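Local atomic coordinates of protein AggB (Escherichia coli, PDB entry 4PHX), a protein that is the minor subunit of aggregative adherence fimbriae type I and probably serves in adhesion of enteroaggregative bacteria to host surfaces. Residues B[91-96]-B[110-115]. Residues are numbered along the deposited sequence; the frame is centred on the assembly and turned at random.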
loop_
_atom_site.group_PDB
_atom_site.type_symbol
_atom_site.label_atom_id
_atom_site.label_comp_id
_atom_site.label_asym_id
_atom_site.label_seq_id
_atom_site.Cartn_x
_atom_site.Cartn_y
_atom_site.Cartn_z
ATOM N N ALA B 91 -25.190 11.393 -17.109
ATOM C CA ALA B 91 -24.148 10.562 -16.514
ATOM C C ALA B 91 -22.917 11.371 -16.170
ATOM O O ALA B 91 -22.521 12.278 -16.894
ATOM C CB ALA B 91 -23.798 9.431 -17.422
ATOM N N ILE B 92 -22.322 11.051 -15.029
ATOM C CA ILE B 92 -21.164 11.780 -14.557
ATOM C C ILE B 92 -19.883 10.965 -14.771
ATOM O O ILE B 92 -19.871 9.744 -14.584
ATOM C CB ILE B 92 -21.348 12.174 -13.098
ATOM C CG1 ILE B 92 -22.549 13.116 -12.983
ATOM C CG2 ILE B 92 -20.090 12.816 -12.514
ATOM C CD1 ILE B 92 -22.331 14.472 -13.615
ATOM N N PHE B 93 -18.826 11.650 -15.211
ATOM C CA PHE B 93 -17.506 11.032 -15.424
ATOM C C PHE B 93 -16.384 11.964 -14.983
ATOM O O PHE B 93 -16.584 13.162 -14.804
ATOM C CB PHE B 93 -17.297 10.687 -16.902
ATOM C CG PHE B 93 -17.353 11.883 -17.811
ATOM C CD1 PHE B 93 -16.204 12.585 -18.124
ATOM C CD2 PHE B 93 -18.570 12.307 -18.349
ATOM C CE1 PHE B 93 -16.243 13.692 -18.949
ATOM C CE2 PHE B 93 -18.623 13.413 -19.172
ATOM C CZ PHE B 93 -17.445 14.120 -19.476
ATOM N N ASP B 94 -15.190 11.434 -14.831
ATOM C CA ASP B 94 -14.074 12.301 -14.482
ATOM C C ASP B 94 -12.933 12.133 -15.449
ATOM O O ASP B 94 -12.829 11.110 -16.136
ATOM C CB ASP B 94 -13.554 11.978 -13.091
ATOM C CG ASP B 94 -14.579 12.240 -12.011
ATOM O OD1 ASP B 94 -14.745 13.418 -11.610
ATOM O OD2 ASP B 94 -15.180 11.254 -11.540
ATOM N N ILE B 95 -12.080 13.144 -15.486
ATOM C CA ILE B 95 -10.769 13.016 -16.095
ATOM C C ILE B 95 -9.759 12.913 -14.964
ATOM O O ILE B 95 -9.666 13.790 -14.098
ATOM C CB ILE B 95 -10.455 14.179 -17.043
ATOM C CG1 ILE B 95 -11.386 14.099 -18.261
ATOM C CG2 ILE B 95 -8.987 14.131 -17.497
ATOM C CD1 ILE B 95 -11.375 15.343 -19.155
ATOM N N MET B 96 -9.019 11.815 -14.959
ATOM C CA MET B 96 -8.183 11.501 -13.815
ATOM C C MET B 96 -6.710 11.349 -14.169
ATOM O O MET B 96 -6.361 10.917 -15.271
ATOM C CB MET B 96 -8.682 10.233 -13.109
ATOM C CG MET B 96 -10.046 10.355 -12.470
ATOM S SD MET B 96 -10.747 8.759 -12.008
ATOM C CE MET B 96 -10.783 7.888 -13.545
ATOM N N PHE B 110 -8.138 19.869 -22.291
ATOM C CA PHE B 110 -8.870 18.631 -22.475
ATOM C C PHE B 110 -10.026 18.823 -23.461
ATOM O O PHE B 110 -10.923 19.644 -23.262
ATOM C CB PHE B 110 -9.369 18.139 -21.130
ATOM C CG PHE B 110 -8.256 17.799 -20.169
ATOM C CD1 PHE B 110 -7.232 16.944 -20.550
ATOM C CD2 PHE B 110 -8.229 18.339 -18.896
ATOM C CE1 PHE B 110 -6.212 16.622 -19.668
ATOM C CE2 PHE B 110 -7.206 18.022 -18.007
ATOM C CZ PHE B 110 -6.198 17.165 -18.395
ATOM N N SER B 111 -10.003 18.066 -24.541
ATOM C CA SER B 111 -11.107 18.105 -25.466
ATOM C C SER B 111 -11.833 16.786 -25.362
ATOM O O SER B 111 -11.252 15.745 -25.655
ATOM C CB SER B 111 -10.602 18.328 -26.885
ATOM O OG SER B 111 -11.615 17.971 -27.801
ATOM N N VAL B 112 -13.095 16.838 -24.943
ATOM C CA VAL B 112 -13.874 15.648 -24.682
ATOM C C VAL B 112 -15.031 15.521 -25.673
ATOM O O VAL B 112 -15.766 16.476 -25.909
ATOM C CB VAL B 112 -14.464 15.689 -23.266
ATOM C CG1 VAL B 112 -15.245 14.428 -22.988
ATOM C CG2 VAL B 112 -13.360 15.860 -22.233
ATOM N N SER B 113 -15.177 14.339 -26.258
ATOM C CA SER B 113 -16.335 14.025 -27.081
ATOM C C SER B 113 -17.157 12.908 -26.444
ATOM O O SER B 113 -16.642 12.111 -25.645
ATOM C CB SER B 113 -15.923 13.634 -28.506
ATOM O OG SER B 113 -15.416 14.740 -29.216
ATOM N N GLY B 114 -18.439 12.869 -26.794
ATOM C CA GLY B 114 -19.354 11.882 -26.252
ATOM C C GLY B 114 -20.613 11.692 -27.078
ATOM O O GLY B 114 -20.984 12.563 -27.879
ATOM N N GLU B 115 -21.281 10.558 -26.882
ATOM C CA GLU B 115 -22.465 10.218 -27.670
ATOM C C GLU B 115 -23.520 9.472 -26.853
ATOM O O GLU B 115 -23.193 8.637 -26.000
ATOM C CB GLU B 115 -22.070 9.354 -28.871
ATOM C CG GLU B 115 -21.623 10.115 -30.108
ATOM C CD GLU B 115 -20.941 9.213 -31.153
ATOM O OE1 GLU B 115 -20.773 7.997 -30.890
ATOM O OE2 GLU B 115 -20.578 9.731 -32.241
#
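Ile95 meets segment 110-115 with both of its branches, and the two do different work. The CG2 methyl makes a CH-pi contact with Phe110, standing 4.2 Å from the centroid of the ring and only 8° off its normal, so it sits almost squarely over the middle of one face. Because CG1 lies beside the backbone N (chi1 -68°) and the chain then extends, the other branch brings CD1 to the root of the Phe110 side chain, where CB joins the ring, and to Val112.

Purely aliphatic contacts take over there. Ile95 CD1 and Val112 CG2 approach tip to tip at 3.7 Å, while Ile95 CD1 also lies 4.0 Å from Phe110 CB. Such contacts between facing layers are how a beta sandwich closes, here in the Ig-like fold of a fimbrial subunit: strand 90-97 belongs to one sheet and strand 107-117 to the other. The two segments run roughly antiparallel, at 148°, with their axes 10.6 Å apart; side chains alone bridge that gap, and no hydrogen bond crosses it.

Val112 divides its methyls between two partners. Its CG1, set anti to the backbone N, reaches Phe93 CZ at 4.2 Å, approaching the ring obliquely as the two side chains pass alongside, heading in opposite directions. Ile37 and Trp71 also pack on Phe93, and Val64 touches both Ile95 and Phe110. Asp94, between the inward-pointing Phe93 and Ile95 in the strand, takes no part in the contact and forms salt bridges with Lys20 and with Arg25 of a second subunit.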